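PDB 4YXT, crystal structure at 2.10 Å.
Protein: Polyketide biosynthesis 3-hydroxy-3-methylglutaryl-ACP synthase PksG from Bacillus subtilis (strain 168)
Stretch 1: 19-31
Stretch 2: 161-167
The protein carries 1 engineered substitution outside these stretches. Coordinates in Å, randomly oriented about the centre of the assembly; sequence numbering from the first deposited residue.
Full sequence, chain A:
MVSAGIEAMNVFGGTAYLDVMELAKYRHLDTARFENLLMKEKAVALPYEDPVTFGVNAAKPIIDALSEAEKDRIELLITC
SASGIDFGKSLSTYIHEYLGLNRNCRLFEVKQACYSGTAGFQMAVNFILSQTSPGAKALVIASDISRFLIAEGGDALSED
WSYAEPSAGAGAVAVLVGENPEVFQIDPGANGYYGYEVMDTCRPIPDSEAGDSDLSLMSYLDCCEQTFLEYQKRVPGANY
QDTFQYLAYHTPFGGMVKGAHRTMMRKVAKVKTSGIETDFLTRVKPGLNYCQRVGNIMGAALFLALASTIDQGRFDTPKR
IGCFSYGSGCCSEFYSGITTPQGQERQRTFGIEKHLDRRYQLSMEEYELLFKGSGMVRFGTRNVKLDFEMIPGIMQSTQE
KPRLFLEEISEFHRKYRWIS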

# COMPACT_ATOMS: atom_id res chain seq x y z
N ASP A 19 24.92 16.52 -13.96
CA ASP A 19 24.48 17.60 -14.83
C ASP A 19 23.96 16.98 -16.12
O ASP A 19 24.66 16.32 -16.85
CB ASP A 19 25.58 18.61 -15.10
CG ASP A 19 25.08 19.79 -15.92
OD1 ASP A 19 23.94 20.29 -15.69
OD2 ASP A 19 25.83 20.25 -16.77
N VAL A 20 22.69 17.19 -16.37
CA VAL A 20 21.99 16.50 -17.43
C VAL A 20 22.17 17.17 -18.81
O VAL A 20 21.93 16.54 -19.83
CB VAL A 20 20.52 16.29 -16.98
CG1 VAL A 20 19.52 16.37 -18.09
CG2 VAL A 20 20.43 14.94 -16.29
N MET A 21 22.64 18.42 -18.83
CA MET A 21 23.07 19.06 -20.08
C MET A 21 24.39 18.45 -20.57
O MET A 21 24.51 18.09 -21.73
CB MET A 21 23.17 20.57 -19.95
CG MET A 21 21.83 21.26 -19.63
SD MET A 21 21.62 21.83 -17.92
CE MET A 21 20.15 22.84 -18.11
N GLU A 22 25.36 18.29 -19.67
CA GLU A 22 26.57 17.52 -20.00
C GLU A 22 26.21 16.14 -20.51
O GLU A 22 26.83 15.62 -21.44
CB GLU A 22 27.51 17.37 -18.80
CG GLU A 22 28.18 18.66 -18.31
CD GLU A 22 28.95 18.50 -16.97
OE1 GLU A 22 28.79 17.48 -16.24
OE2 GLU A 22 29.73 19.43 -16.63
N LEU A 23 25.22 15.51 -19.87
CA LEU A 23 24.86 14.15 -20.27
C LEU A 23 24.33 14.15 -21.70
O LEU A 23 24.63 13.28 -22.47
CB LEU A 23 23.82 13.54 -19.32
CG LEU A 23 23.36 12.14 -19.67
CD1 LEU A 23 24.48 11.12 -19.45
CD2 LEU A 23 22.11 11.77 -18.88
N ALA A 24 23.54 15.15 -22.05
CA ALA A 24 22.98 15.20 -23.38
C ALA A 24 24.12 15.19 -24.43
O ALA A 24 24.08 14.41 -25.41
CB ALA A 24 22.10 16.42 -23.53
N LYS A 25 25.12 16.05 -24.20
CA LYS A 25 26.33 16.16 -25.04
C LYS A 25 26.96 14.81 -25.24
O LYS A 25 27.25 14.41 -26.36
CB LYS A 25 27.37 17.07 -24.37
CG LYS A 25 27.36 18.53 -24.80
CD LYS A 25 25.96 19.08 -24.94
CE LYS A 25 26.01 20.56 -25.29
NZ LYS A 25 26.52 21.36 -24.14
N TYR A 26 27.17 14.10 -24.14
CA TYR A 26 27.82 12.82 -24.18
C TYR A 26 27.02 11.76 -24.94
O TYR A 26 27.59 10.83 -25.52
CB TYR A 26 28.04 12.38 -22.76
CG TYR A 26 28.97 11.22 -22.59
CD1 TYR A 26 30.34 11.41 -22.37
CD2 TYR A 26 28.48 9.92 -22.60
CE1 TYR A 26 31.19 10.33 -22.19
CE2 TYR A 26 29.31 8.82 -22.41
CZ TYR A 26 30.66 9.03 -22.21
OH TYR A 26 31.47 7.94 -22.04
N ARG A 27 25.70 11.90 -24.95
CA ARG A 27 24.81 10.91 -25.52
C ARG A 27 24.30 11.34 -26.89
O ARG A 27 23.61 10.57 -27.56
CB ARG A 27 23.62 10.66 -24.58
CG ARG A 27 24.02 9.99 -23.27
CD ARG A 27 24.03 8.46 -23.31
NE ARG A 27 24.04 7.87 -21.97
CZ ARG A 27 24.98 7.07 -21.46
NH1 ARG A 27 26.04 6.70 -22.19
NH2 ARG A 27 24.88 6.60 -20.22
N HIS A 28 24.65 12.56 -27.30
CA HIS A 28 24.36 13.08 -28.64
C HIS A 28 22.89 13.34 -28.90
O HIS A 28 22.41 13.12 -30.01
CB HIS A 28 24.87 12.13 -29.74
CG HIS A 28 26.31 11.75 -29.60
ND1 HIS A 28 27.34 12.64 -29.85
CD2 HIS A 28 26.90 10.58 -29.25
CE1 HIS A 28 28.50 12.04 -29.65
NE2 HIS A 28 28.26 10.79 -29.29
N LEU A 29 22.17 13.85 -27.90
CA LEU A 29 20.74 14.02 -28.04
C LEU A 29 20.45 15.13 -29.02
O LEU A 29 21.24 16.06 -29.17
CB LEU A 29 20.11 14.33 -26.68
CG LEU A 29 20.26 13.26 -25.60
CD1 LEU A 29 19.39 13.59 -24.39
CD2 LEU A 29 19.93 11.87 -26.13
N ASP A 30 19.31 15.04 -29.70
CA ASP A 30 18.83 16.14 -30.51
C ASP A 30 18.64 17.30 -29.57
O ASP A 30 17.93 17.19 -28.59
CB ASP A 30 17.47 15.82 -31.17
CG ASP A 30 16.87 17.04 -31.87
OD1 ASP A 30 15.76 17.50 -31.53
OD2 ASP A 30 17.55 17.57 -32.77
N THR A 31 19.24 18.43 -29.91
CA THR A 31 19.24 19.58 -29.03
C THR A 31 17.85 20.01 -28.66
O THR A 31 17.54 20.17 -27.47
CB THR A 31 20.02 20.72 -29.68
OG1 THR A 31 21.41 20.37 -29.69
CG2 THR A 31 19.83 22.01 -28.94
N TRP A 161 13.87 5.84 -24.83
CA TRP A 161 14.72 5.46 -23.68
C TRP A 161 15.94 6.35 -23.52
O TRP A 161 16.45 6.54 -22.41
CB TRP A 161 15.17 4.01 -23.78
N SER A 162 16.42 6.89 -24.63
CA SER A 162 17.53 7.86 -24.63
C SER A 162 17.07 9.18 -24.07
O SER A 162 17.84 9.88 -23.39
CB SER A 162 18.04 8.11 -26.05
OG SER A 162 18.75 6.99 -26.54
N TYR A 163 15.83 9.53 -24.36
CA TYR A 163 15.32 10.77 -23.87
C TYR A 163 14.78 10.70 -22.44
O TYR A 163 14.51 11.71 -21.85
CB TYR A 163 14.39 11.38 -24.91
CG TYR A 163 15.22 11.82 -26.11
CD1 TYR A 163 15.84 13.08 -26.14
CD2 TYR A 163 15.46 10.96 -27.18
CE1 TYR A 163 16.61 13.46 -27.23
CE2 TYR A 163 16.23 11.35 -28.27
CZ TYR A 163 16.81 12.59 -28.29
OH TYR A 163 17.59 12.97 -29.35
N ALA A 164 14.70 9.51 -21.88
CA ALA A 164 14.19 9.31 -20.53
C ALA A 164 15.32 9.50 -19.54
O ALA A 164 15.14 10.11 -18.50
CB ALA A 164 13.61 7.91 -20.39
N GLU A 165 16.50 9.01 -19.89
CA GLU A 165 17.64 8.98 -18.99
C GLU A 165 17.98 10.31 -18.30
O GLU A 165 18.38 10.31 -17.15
CB GLU A 165 18.85 8.51 -19.76
CG GLU A 165 20.04 8.24 -18.91
CD GLU A 165 21.33 8.11 -19.74
OE1 GLU A 165 21.30 8.38 -20.96
OE2 GLU A 165 22.36 7.74 -19.14
N PRO A 166 17.85 11.44 -19.00
CA PRO A 166 18.11 12.69 -18.32
C PRO A 166 17.10 13.08 -17.23
O PRO A 166 17.38 13.99 -16.45
CB PRO A 166 18.06 13.73 -19.46
CG PRO A 166 18.15 12.95 -20.71
CD PRO A 166 17.48 11.66 -20.41
N SER A 167 15.92 12.45 -17.18
CA SER A 167 14.91 12.79 -16.14
C SER A 167 14.74 11.70 -15.06
O SER A 167 13.92 11.85 -14.16
CB SER A 167 13.55 13.05 -16.79
OG SER A 167 13.67 14.04 -17.81

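The first stretch meets the second along one stripe of its helix. Val 20, Leu 23 and Arg 27 recur at steps of three and four, so their CA-to-CB bonds all point toward the other segment, and Leu 29 extends the row just past the helix end. Pro 166 is the bump this row receives. Its compact ring touches Val 20 and Leu 29, two residues nine positions apart: Val 20 CG1 lies 3.3 Å from Pro 166 CB, and Leu 29 CD1 lies 3.9 Å from Pro 166 CG. Leu 23 approaches the proline from one side, its CD2 at 4.1 Å from Pro 166 CA. The fit is tightest at Val 20, where the backbones also come close, with 5.5 Å between Val 20 CA and Pro 166 CA; Val 20 CG2 also lies 3.2 Å from Pro 166 O.

At the helix end, His 28 takes a positive phi in a Schellman motif, and the chain then presents Leu 29 to Tyr 163. Leu 29 CD2 sits over one face of the ring, 4.1 Å from its centroid, while Leu 29 CB approaches Tyr 163 CE1 at 3.6 Å. The ring's flat side thus serves as the floor for one methyl of the branched leucine side chain. Its hydroxyl goes further, accepting a hydrogen bond from the backbone: Asp 30 N to Tyr 163 OH is 2.7 Å and nearly straight. This pins the turn without calling on the Asp 30 side chain, which caps a backbone nitrogen just past the stretch.

Polar pairing borders the apolar packing. Arg 27 and Glu 165 form a two-pronged salt bridge, with Arg 27 NE to Glu 165 OE1 and Arg 27 NH2 to Glu 165 OE2 both at 3.0 Å. The carboxylate meets the guanidinium edge-on, and Leu 23 CD2 packs 3.8 Å from Glu 165 CD.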